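Local coordinates for pesticidal crystal protein CRY4AA (Bacillus thuringiensis, PDB 2C9K) that binds midgut epithelial cells of mosquito larvae and promotes their colloid-osmotic lysis, as a pore-forming three-domain insecticidal delta-endotoxin, at residues Thr350-Val359 and Phe453-Lys463; Thr20-Phe30 and Thr152-Tyr163. One frame throughout, in Å; residues are numbered along the deposited sequence.

Contact 1 of 2, residues Thr350-Val359 and Phe453-Lys463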
loop_
_atom_site.group_PDB
_atom_site.type_symbol
_atom_site.label_atom_id
_atom_site.label_comp_id
_atom_site.label_asym_id
_atom_site.label_seq_id
_atom_site.Cartn_x
_atom_site.Cartn_y
_atom_site.Cartn_z
ATOM N N THR A 350 -7.848 4.677 -20.525
ATOM C CA THR A 350 -6.937 3.747 -19.891
ATOM C C THR A 350 -5.517 4.291 -19.958
ATOM O O THR A 350 -5.114 4.902 -20.950
ATOM C CB THR A 350 -6.994 2.375 -20.564
ATOM O OG1 THR A 350 -8.359 2.062 -20.874
ATOM C CG2 THR A 350 -6.439 1.296 -19.614
ATOM N N ASN A 351 -4.763 4.068 -18.888
ATOM C CA ASN A 351 -3.388 4.539 -18.797
ATOM C C ASN A 351 -3.290 6.067 -18.727
ATOM O O ASN A 351 -2.283 6.660 -19.128
ATOM C CB ASN A 351 -2.570 3.990 -19.964
ATOM C CG ASN A 351 -2.393 2.482 -19.883
ATOM O OD1 ASN A 351 -1.887 1.957 -18.884
ATOM N ND2 ASN A 351 -2.809 1.778 -20.935
ATOM N N ILE A 352 -4.357 6.686 -18.220
ATOM C CA ILE A 352 -4.428 8.132 -18.021
ATOM C C ILE A 352 -4.877 8.329 -16.564
ATOM O O ILE A 352 -6.036 8.085 -16.212
ATOM C CB ILE A 352 -5.434 8.810 -18.991
ATOM C CG1 ILE A 352 -4.777 9.058 -20.357
ATOM C CG2 ILE A 352 -5.906 10.135 -18.407
ATOM C CD1 ILE A 352 -4.611 7.830 -21.202
ATOM N N TYR A 353 -3.949 8.769 -15.720
ATOM C CA TYR A 353 -4.241 8.939 -14.307
ATOM C C TYR A 353 -4.012 10.321 -13.723
ATOM O O TYR A 353 -3.257 11.133 -14.257
ATOM C CB TYR A 353 -3.420 7.933 -13.505
ATOM C CG TYR A 353 -3.298 6.582 -14.168
ATOM C CD1 TYR A 353 -2.134 6.220 -14.845
ATOM C CD2 TYR A 353 -4.353 5.672 -14.139
ATOM C CE1 TYR A 353 -2.027 4.984 -15.479
ATOM C CE2 TYR A 353 -4.257 4.433 -14.769
ATOM C CZ TYR A 353 -3.094 4.096 -15.439
ATOM O OH TYR A 353 -3.010 2.886 -16.093
ATOM N N ILE A 354 -4.678 10.570 -12.602
ATOM C CA ILE A 354 -4.545 11.826 -11.882
ATOM C C ILE A 354 -3.527 11.533 -10.772
ATOM O O ILE A 354 -3.766 10.674 -9.929
ATOM C CB ILE A 354 -5.913 12.262 -11.287
ATOM C CG1 ILE A 354 -6.917 12.487 -12.421
ATOM C CG2 ILE A 354 -5.771 13.546 -10.500
ATOM C CD1 ILE A 354 -8.346 12.703 -11.958
ATOM N N PHE A 355 -2.388 12.224 -10.787
ATOM C CA PHE A 355 -1.354 11.980 -9.788
ATOM C C PHE A 355 -1.134 13.152 -8.845
ATOM O O PHE A 355 -0.373 13.054 -7.880
ATOM C CB PHE A 355 -0.040 11.621 -10.476
ATOM C CG PHE A 355 0.608 12.772 -11.189
ATOM C CD1 PHE A 355 1.261 13.775 -10.474
ATOM C CD2 PHE A 355 0.585 12.849 -12.571
ATOM C CE1 PHE A 355 1.888 14.841 -11.129
ATOM C CE2 PHE A 355 1.207 13.909 -13.237
ATOM C CZ PHE A 355 1.861 14.907 -12.512
ATOM N N LEU A 356 -1.796 14.263 -9.134
ATOM C CA LEU A 356 -1.697 15.457 -8.308
ATOM C C LEU A 356 -2.816 16.404 -8.701
ATOM O O LEU A 356 -3.129 16.542 -9.883
ATOM C CB LEU A 356 -0.355 16.156 -8.531
ATOM C CG LEU A 356 -0.082 17.420 -7.704
ATOM C CD1 LEU A 356 0.104 17.056 -6.235
ATOM C CD2 LEU A 356 1.160 18.104 -8.218
ATOM N N LEU A 357 -3.453 17.033 -7.724
ATOM C CA LEU A 357 -4.487 17.988 -8.071
ATOM C C LEU A 357 -4.493 19.171 -7.144
ATOM O O LEU A 357 -3.937 19.128 -6.043
ATOM C CB LEU A 357 -5.878 17.357 -8.123
ATOM C CG LEU A 357 -6.529 16.776 -6.887
ATOM C CD1 LEU A 357 -8.040 16.725 -7.108
ATOM C CD2 LEU A 357 -5.968 15.392 -6.625
ATOM N N ASN A 358 -5.114 20.240 -7.623
ATOM C CA ASN A 358 -5.199 21.490 -6.897
ATOM C C ASN A 358 -6.665 21.786 -6.704
ATOM O O ASN A 358 -7.421 21.762 -7.665
ATOM C CB ASN A 358 -4.560 22.590 -7.739
ATOM C CG ASN A 358 -4.306 23.851 -6.959
ATOM O OD1 ASN A 358 -5.230 24.463 -6.416
ATOM N ND2 ASN A 358 -3.043 24.256 -6.901
ATOM N N VAL A 359 -7.081 22.052 -5.473
ATOM C CA VAL A 359 -8.488 22.354 -5.242
ATOM C C VAL A 359 -8.698 23.710 -4.572
ATOM O O VAL A 359 -7.953 24.092 -3.664
ATOM C CB VAL A 359 -9.177 21.259 -4.388
ATOM C CG1 VAL A 359 -8.857 19.888 -4.955
ATOM C CG2 VAL A 359 -8.740 21.355 -2.948
ATOM N N PHE A 453 -9.953 12.277 -0.557
ATOM C CA PHE A 453 -9.459 11.878 -1.861
ATOM C C PHE A 453 -8.752 10.542 -1.697
ATOM O O PHE A 453 -7.788 10.432 -0.949
ATOM C CB PHE A 453 -8.516 12.954 -2.407
ATOM C CG PHE A 453 -9.184 14.296 -2.603
ATOM C CD1 PHE A 453 -9.469 15.116 -1.512
ATOM C CD2 PHE A 453 -9.595 14.707 -3.873
ATOM C CE1 PHE A 453 -10.156 16.318 -1.680
ATOM C CE2 PHE A 453 -10.282 15.907 -4.049
ATOM C CZ PHE A 453 -10.564 16.711 -2.952
ATOM N N ALA A 454 -9.273 9.524 -2.372
ATOM C CA ALA A 454 -8.718 8.177 -2.310
ATOM C C ALA A 454 -7.538 8.053 -3.259
ATOM O O ALA A 454 -7.567 8.583 -4.364
ATOM C CB ALA A 454 -9.783 7.167 -2.680
ATOM N N TRP A 455 -6.507 7.343 -2.825
ATOM C CA TRP A 455 -5.315 7.152 -3.628
ATOM C C TRP A 455 -4.857 5.706 -3.592
ATOM O O TRP A 455 -4.728 5.122 -2.526
ATOM C CB TRP A 455 -4.180 8.046 -3.112
ATOM C CG TRP A 455 -4.488 9.511 -3.151
ATOM C CD1 TRP A 455 -5.002 10.268 -2.145
ATOM C CD2 TRP A 455 -4.336 10.387 -4.278
ATOM N NE1 TRP A 455 -5.184 11.562 -2.572
ATOM C CE2 TRP A 455 -4.784 11.660 -3.879
ATOM C CE3 TRP A 455 -3.864 10.214 -5.587
ATOM C CZ2 TRP A 455 -4.775 12.759 -4.738
ATOM C CZ3 TRP A 455 -3.854 11.309 -6.441
ATOM C CH2 TRP A 455 -4.307 12.563 -6.013
ATOM N N THR A 456 -4.614 5.129 -4.761
ATOM C CA THR A 456 -4.136 3.758 -4.836
ATOM C C THR A 456 -2.686 3.786 -5.311
ATOM O O THR A 456 -2.261 4.754 -5.948
ATOM C CB THR A 456 -4.993 2.915 -5.796
ATOM O OG1 THR A 456 -5.144 3.602 -7.044
ATOM C CG2 THR A 456 -6.353 2.660 -5.187
ATOM N N HIS A 457 -1.923 2.743 -5.002
ATOM C CA HIS A 457 -0.519 2.711 -5.407
ATOM C C HIS A 457 -0.347 2.546 -6.919
ATOM O O HIS A 457 -0.953 1.655 -7.522
ATOM C CB HIS A 457 0.216 1.584 -4.695
ATOM C CG HIS A 457 1.698 1.764 -4.680
ATOM N ND1 HIS A 457 2.352 2.450 -3.680
ATOM C CD2 HIS A 457 2.647 1.402 -5.571
ATOM C CE1 HIS A 457 3.642 2.503 -3.957
ATOM N NE2 HIS A 457 3.847 1.873 -5.100
ATOM N N SER A 458 0.492 3.385 -7.524
ATOM C CA SER A 458 0.705 3.328 -8.970
ATOM C C SER A 458 1.464 2.092 -9.449
ATOM O O SER A 458 1.897 2.026 -10.598
ATOM C CB SER A 458 1.428 4.588 -9.454
ATOM O OG SER A 458 2.766 4.617 -9.006
ATOM N N SER A 459 1.627 1.112 -8.570
ATOM C CA SER A 459 2.313 -0.116 -8.950
ATOM C C SER A 459 1.291 -1.135 -9.428
ATOM O O SER A 459 1.658 -2.194 -9.930
ATOM C CB SER A 459 3.075 -0.705 -7.766
ATOM O OG SER A 459 2.182 -1.181 -6.770
ATOM N N VAL A 460 0.012 -0.811 -9.259
ATOM C CA VAL A 460 -1.063 -1.706 -9.669
ATOM C C VAL A 460 -1.248 -1.680 -11.182
ATOM O O VAL A 460 -1.228 -0.620 -11.796
ATOM C CB VAL A 460 -2.386 -1.322 -8.980
ATOM C CG1 VAL A 460 -3.472 -2.345 -9.322
ATOM C CG2 VAL A 460 -2.171 -1.229 -7.467
ATOM N N ASP A 461 -1.438 -2.851 -11.777
ATOM C CA ASP A 461 -1.586 -2.950 -13.224
ATOM C C ASP A 461 -3.040 -3.021 -13.688
ATOM O O ASP A 461 -3.846 -3.756 -13.119
ATOM C CB ASP A 461 -0.821 -4.178 -13.720
ATOM C CG ASP A 461 -0.690 -4.213 -15.224
ATOM O OD1 ASP A 461 -0.966 -3.176 -15.861
ATOM O OD2 ASP A 461 -0.299 -5.268 -15.771
ATOM N N PRO A 462 -3.397 -2.247 -14.726
ATOM C CA PRO A 462 -4.766 -2.234 -15.260
ATOM C C PRO A 462 -5.019 -3.417 -16.188
ATOM O O PRO A 462 -6.163 -3.714 -16.542
ATOM C CB PRO A 462 -4.831 -0.919 -16.037
ATOM C CG PRO A 462 -3.709 -0.110 -15.497
ATOM C CD PRO A 462 -2.630 -1.120 -15.270
ATOM N N LYS A 463 -3.945 -4.092 -16.574
ATOM C CA LYS A 463 -4.053 -5.207 -17.498
ATOM C C LYS A 463 -3.776 -6.575 -16.882
ATOM O O LYS A 463 -3.805 -7.581 -17.579
ATOM C CB LYS A 463 -3.116 -4.958 -18.693
ATOM C CG LYS A 463 -3.448 -3.693 -19.496
ATOM C CD LYS A 463 -4.673 -3.918 -20.377
ATOM C CE LYS A 463 -5.267 -2.621 -20.925
ATOM N NZ LYS A 463 -6.001 -1.848 -19.869
#
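Leu357, on strand 353-359, and Trp455, on strand 453-457, meet at the apolar end: Leu357 CD2 lies 3.3 Å from Trp455 CH2, at the edge of the indole and near its plane. The other leucine methyl, CD1, approaches Phe453 CE2 at 3.9 Å, so one forked side chain serves two aromatic rings. With chi1 of 64°, CG of Leu357 sits between the backbone N and the carbonyl carbon, which directs the fork at the opposing strand. Val359 CG1 adds a contact with Phe453 CZ at 4.1 Å, and Phe407 stacks on the Phe453 ring. The carbonyl O of Ile354 faces the indole edge at CZ3, just before the classic beta bulge that Phe355 and Leu356 form opposite Phe379. The 350-353 end packs on the loop Pro462-Lys463: Pro462 CG comes obliquely to the Tyr353 ring, nearest its OH, 4.3 Å from CZ. Tyr353 OH donates to Asn351 OD1 (3.1 Å) from above the amide's carbonyl plane. The axes of strands 353-359 and 453-457 approach to 9.4 Å, their N-to-C directions 123° apart. These segments, from two sheets of the beta-prism middle domain, thus meet through side chains and the Ile354 O edge contact; a backbone bond from Ile354 to Leu434 also ties the sheets.

Contact 2 of 2, residues Thr20-Phe30 and Thr152-Tyr163; sequences TTPLGLALIGF and TVLNQAVKFEAY
The carbonyl O of Thr152 and the side-chain OD1 of Asn155 both accept from one water, which itself accepts from Leu25 N at 2.8 Å. Its bonds to Thr152 O (2.9 Å) and Asn155 OD1 (3.2 Å) make it a three-way bridge between the 20-30 loop and helix 152-163. Asn155 CG, anti to the backbone N with chi1 at 172°, carries OD1 to this water, while ND2 is held by Tyr246 O. At the other end of the helix segment, Pro22 points CG over the face of the Tyr163 ring, 3.3 Å from its centroid and 14° off the ring normal, a CH-pi contact. Between these ends, the side chain of Lys159 is extended beyond CG: its CD passes Thr21 O, and its NZ ends beside Leu25 CD1, 3.5 Å away. Gly24 has phi of 45° and closes the type I turn begun at Thr21; its bare backbone packs on Gln156 CG, and the OE1 of that glutamine bonds to Tyr84 OH. Back near Thr152, Val153 CG2 meets the edge of Phe30 at CZ, 3.9 Å away. Water-mediated bonding and apolar packing thus join the irregular segment and the first turn of helix 29-37 to helix 140-164 within the helical N-terminal domain, whose bundle is the pore-forming part of these toxins.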
loop_
_atom_site.group_PDB
_atom_site.type_symbol
_atom_site.label_atom_id
_atom_site.label_comp_id
_atom_site.label_asym_id
_atom_site.label_seq_id
_atom_site.Cartn_x
_atom_site.Cartn_y
_atom_site.Cartn_z
ATOM N N THR A 20 17.149 -11.938 -9.854
ATOM C CA THR A 20 17.642 -12.930 -8.890
ATOM C C THR A 20 19.135 -13.141 -9.146
ATOM O O THR A 20 19.522 -13.787 -10.124
ATOM C CB THR A 20 16.895 -14.280 -9.025
ATOM O OG1 THR A 20 17.553 -15.278 -8.232
ATOM C CG2 THR A 20 16.852 -14.721 -10.475
ATOM N N THR A 21 19.972 -12.610 -8.257
ATOM C CA THR A 21 21.414 -12.710 -8.439
ATOM C C THR A 21 22.251 -12.882 -7.156
ATOM O O THR A 21 21.790 -12.588 -6.051
ATOM C CB THR A 21 21.905 -11.471 -9.192
ATOM O OG1 THR A 21 21.173 -10.322 -8.737
ATOM C CG2 THR A 21 21.698 -11.640 -10.696
ATOM N N PRO A 22 23.499 -13.367 -7.298
ATOM C CA PRO A 22 24.447 -13.601 -6.202
ATOM C C PRO A 22 24.678 -12.404 -5.279
ATOM O O PRO A 22 25.249 -12.554 -4.201
ATOM C CB PRO A 22 25.722 -14.002 -6.934
ATOM C CG PRO A 22 25.197 -14.742 -8.103
ATOM C CD PRO A 22 24.059 -13.859 -8.569
ATOM N N LEU A 23 24.250 -11.217 -5.699
ATOM C CA LEU A 23 24.426 -10.024 -4.878
ATOM C C LEU A 23 23.076 -9.475 -4.451
ATOM O O LEU A 23 22.998 -8.423 -3.823
ATOM C CB LEU A 23 25.205 -8.947 -5.639
ATOM C CG LEU A 23 26.616 -9.301 -6.128
ATOM C CD1 LEU A 23 26.515 -10.242 -7.328
ATOM C CD2 LEU A 23 27.365 -8.032 -6.520
ATOM N N GLY A 24 22.017 -10.200 -4.800
ATOM C CA GLY A 24 20.670 -9.795 -4.441
ATOM C C GLY A 24 20.348 -8.327 -4.650
ATOM O O GLY A 24 20.997 -7.640 -5.442
ATOM N N LEU A 25 19.336 -7.853 -3.929
ATOM C CA LEU A 25 18.892 -6.464 -4.013
ATOM C C LEU A 25 19.836 -5.520 -3.278
ATOM O O LEU A 25 19.513 -4.352 -3.073
ATOM C CB LEU A 25 17.479 -6.315 -3.422
ATOM C CG LEU A 25 16.256 -6.914 -4.128
ATOM C CD1 LEU A 25 16.359 -8.429 -4.192
ATOM C CD2 LEU A 25 15.002 -6.501 -3.369
ATOM N N ALA A 26 21.000 -6.031 -2.883
ATOM C CA ALA A 26 21.988 -5.235 -2.159
ATOM C C ALA A 26 22.778 -4.278 -3.056
ATOM O O ALA A 26 22.621 -3.062 -2.969
ATOM C CB ALA A 26 22.945 -6.158 -1.409
ATOM N N LEU A 27 23.623 -4.833 -3.918
ATOM C CA LEU A 27 24.455 -4.044 -4.822
ATOM C C LEU A 27 23.761 -2.860 -5.505
ATOM O O LEU A 27 24.357 -1.796 -5.679
ATOM C CB LEU A 27 25.050 -4.957 -5.895
ATOM C CG LEU A 27 25.948 -4.295 -6.941
ATOM C CD1 LEU A 27 27.241 -3.805 -6.292
ATOM C CD2 LEU A 27 26.244 -5.293 -8.043
ATOM N N ILE A 28 22.506 -3.047 -5.896
ATOM C CA ILE A 28 21.759 -2.000 -6.580
ATOM C C ILE A 28 20.772 -1.285 -5.670
ATOM O O ILE A 28 20.792 -0.057 -5.573
ATOM C CB ILE A 28 20.997 -2.579 -7.784
ATOM C CG1 ILE A 28 21.994 -3.208 -8.761
ATOM C CG2 ILE A 28 20.157 -1.497 -8.451
ATOM C CD1 ILE A 28 23.163 -2.305 -9.118
ATOM N N GLY A 29 19.899 -2.052 -5.022
ATOM C CA GLY A 29 18.925 -1.465 -4.117
ATOM C C GLY A 29 19.609 -0.578 -3.092
ATOM O O GLY A 29 19.065 0.443 -2.679
ATOM N N PHE A 30 20.809 -0.969 -2.677
ATOM C CA PHE A 30 21.558 -0.185 -1.711
ATOM C C PHE A 30 22.038 1.102 -2.343
ATOM O O PHE A 30 22.092 2.136 -1.684
ATOM C CB PHE A 30 22.746 -0.979 -1.189
ATOM C CG PHE A 30 22.422 -1.832 -0.006
ATOM C CD1 PHE A 30 22.987 -3.090 0.134
ATOM C CD2 PHE A 30 21.568 -1.363 0.990
ATOM C CE1 PHE A 30 22.709 -3.869 1.249
ATOM C CE2 PHE A 30 21.283 -2.134 2.110
ATOM C CZ PHE A 30 21.852 -3.389 2.244
ATOM N N THR A 152 17.242 -7.558 3.670
ATOM C CA THR A 152 17.912 -7.515 2.370
ATOM C C THR A 152 19.269 -8.210 2.336
ATOM O O THR A 152 19.600 -8.881 1.359
ATOM C CB THR A 152 18.092 -6.070 1.876
ATOM O OG1 THR A 152 16.838 -5.382 1.938
ATOM C CG2 THR A 152 18.566 -6.066 0.445
ATOM N N VAL A 153 20.061 -8.049 3.388
ATOM C CA VAL A 153 21.363 -8.698 3.416
ATOM C C VAL A 153 21.186 -10.196 3.617
ATOM O O VAL A 153 21.933 -10.988 3.058
ATOM C CB VAL A 153 22.270 -8.133 4.525
ATOM C CG1 VAL A 153 23.523 -8.981 4.650
ATOM C CG2 VAL A 153 22.656 -6.696 4.193
ATOM N N LEU A 154 20.199 -10.589 4.410
ATOM C CA LEU A 154 19.955 -12.007 4.625
ATOM C C LEU A 154 19.474 -12.653 3.320
ATOM O O LEU A 154 19.944 -13.725 2.939
ATOM C CB LEU A 154 18.921 -12.201 5.729
ATOM C CG LEU A 154 19.432 -11.836 7.120
ATOM C CD1 LEU A 154 18.291 -11.858 8.128
ATOM C CD2 LEU A 154 20.520 -12.822 7.517
ATOM N N ASN A 155 18.543 -11.997 2.636
ATOM C CA ASN A 155 18.024 -12.513 1.373
ATOM C C ASN A 155 19.200 -12.643 0.429
ATOM O O ASN A 155 19.293 -13.600 -0.336
ATOM C CB ASN A 155 16.972 -11.548 0.785
ATOM C CG ASN A 155 16.542 -11.926 -0.633
ATOM O OD1 ASN A 155 17.187 -11.554 -1.612
ATOM N ND2 ASN A 155 15.452 -12.673 -0.742
ATOM N N GLN A 156 20.106 -11.677 0.506
ATOM C CA GLN A 156 21.289 -11.663 -0.346
ATOM C C GLN A 156 22.237 -12.805 0.038
ATOM O O GLN A 156 22.730 -13.534 -0.824
ATOM C CB GLN A 156 21.998 -10.308 -0.226
ATOM C CG GLN A 156 23.070 -10.075 -1.272
ATOM C CD GLN A 156 24.238 -11.051 -1.153
ATOM O OE1 GLN A 156 25.067 -10.944 -0.241
ATOM N NE2 GLN A 156 24.299 -12.015 -2.069
ATOM N N ALA A 157 22.472 -12.953 1.339
ATOM C CA ALA A 157 23.343 -13.992 1.870
ATOM C C ALA A 157 22.881 -15.352 1.386
ATOM O O ALA A 157 23.685 -16.161 0.932
ATOM C CB ALA A 157 23.335 -13.957 3.394
ATOM N N VAL A 158 21.583 -15.608 1.493
ATOM C CA VAL A 158 21.037 -16.876 1.047
ATOM C C VAL A 158 21.347 -17.087 -0.428
ATOM O O VAL A 158 21.812 -18.148 -0.825
ATOM C CB VAL A 158 19.521 -16.929 1.256
ATOM C CG1 VAL A 158 18.940 -18.133 0.550
ATOM C CG2 VAL A 158 19.214 -17.006 2.738
ATOM N N LYS A 159 21.091 -16.068 -1.238
ATOM C CA LYS A 159 21.350 -16.153 -2.673
ATOM C C LYS A 159 22.834 -16.354 -2.936
ATOM O O LYS A 159 23.221 -17.217 -3.721
ATOM C CB LYS A 159 20.891 -14.876 -3.384
ATOM C CG LYS A 159 19.388 -14.659 -3.400
ATOM C CD LYS A 159 19.064 -13.378 -4.157
ATOM C CE LYS A 159 17.580 -13.058 -4.151
ATOM N NZ LYS A 159 17.341 -11.738 -4.797
ATOM N N PHE A 160 23.648 -15.539 -2.273
ATOM C CA PHE A 160 25.097 -15.585 -2.410
ATOM C C PHE A 160 25.655 -16.995 -2.201
ATOM O O PHE A 160 26.495 -17.470 -2.970
ATOM C CB PHE A 160 25.738 -14.630 -1.401
ATOM C CG PHE A 160 27.228 -14.545 -1.516
ATOM C CD1 PHE A 160 27.817 -13.934 -2.616
ATOM C CD2 PHE A 160 28.047 -15.110 -0.542
ATOM C CE1 PHE A 160 29.197 -13.888 -2.750
ATOM C CE2 PHE A 160 29.431 -15.070 -0.665
ATOM C CZ PHE A 160 30.009 -14.458 -1.773
ATOM N N GLU A 161 25.177 -17.660 -1.158
ATOM C CA GLU A 161 25.634 -18.999 -0.834
ATOM C C GLU A 161 25.145 -20.070 -1.812
ATOM O O GLU A 161 25.926 -20.916 -2.243
ATOM C CB GLU A 161 25.217 -19.346 0.597
ATOM C CG GLU A 161 26.382 -19.771 1.495
ATOM C CD GLU A 161 27.486 -18.718 1.592
ATOM O OE1 GLU A 161 27.610 -18.067 2.658
ATOM O OE2 GLU A 161 28.227 -18.543 0.597
ATOM N N ALA A 162 23.867 -20.041 -2.169
ATOM C CA ALA A 162 23.324 -21.032 -3.097
ATOM C C ALA A 162 24.049 -20.963 -4.435
ATOM O O ALA A 162 24.057 -21.920 -5.208
ATOM C CB ALA A 162 21.837 -20.799 -3.300
ATOM N N TYR A 163 24.657 -19.815 -4.695
ATOM C CA TYR A 163 25.389 -19.571 -5.930
ATOM C C TYR A 163 26.763 -20.236 -5.873
ATOM O O TYR A 163 27.304 -20.663 -6.897
ATOM C CB TYR A 163 25.541 -18.062 -6.129
ATOM C CG TYR A 163 26.449 -17.649 -7.265
ATOM C CD1 TYR A 163 26.077 -17.849 -8.594
ATOM C CD2 TYR A 163 27.673 -17.030 -7.010
ATOM C CE1 TYR A 163 26.902 -17.440 -9.636
ATOM C CE2 TYR A 163 28.502 -16.620 -8.045
ATOM C CZ TYR A 163 28.111 -16.827 -9.354
ATOM O OH TYR A 163 28.930 -16.412 -10.378
HETATM O O HOH W 1 18.597 -8.676 -1.362
#

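In the fold
From the N terminus, the chain enters contact 2 at Thr20-Phe30, finishes helix 29-37, passes through five further helices and the start of helix 140-164, and closes the loop at Thr152-Tyr163, all within the helical N-terminal domain. It then completes that domain and enters the middle beta domain, where contact 1 opens at Thr350-Val359 and closes 94 residues later at Phe453-Lys463. The two loops follow in series, neither nested nor crossed. Contact 2 joins the irregular segment and first turn of helix 29-37 to helix 140-164; contact 1 joins the sheet of strand 353-362 to that of strand 450-457. Their centres lie 32 Å apart, with nearest atoms about 14 Å apart, and each lies within a different domain.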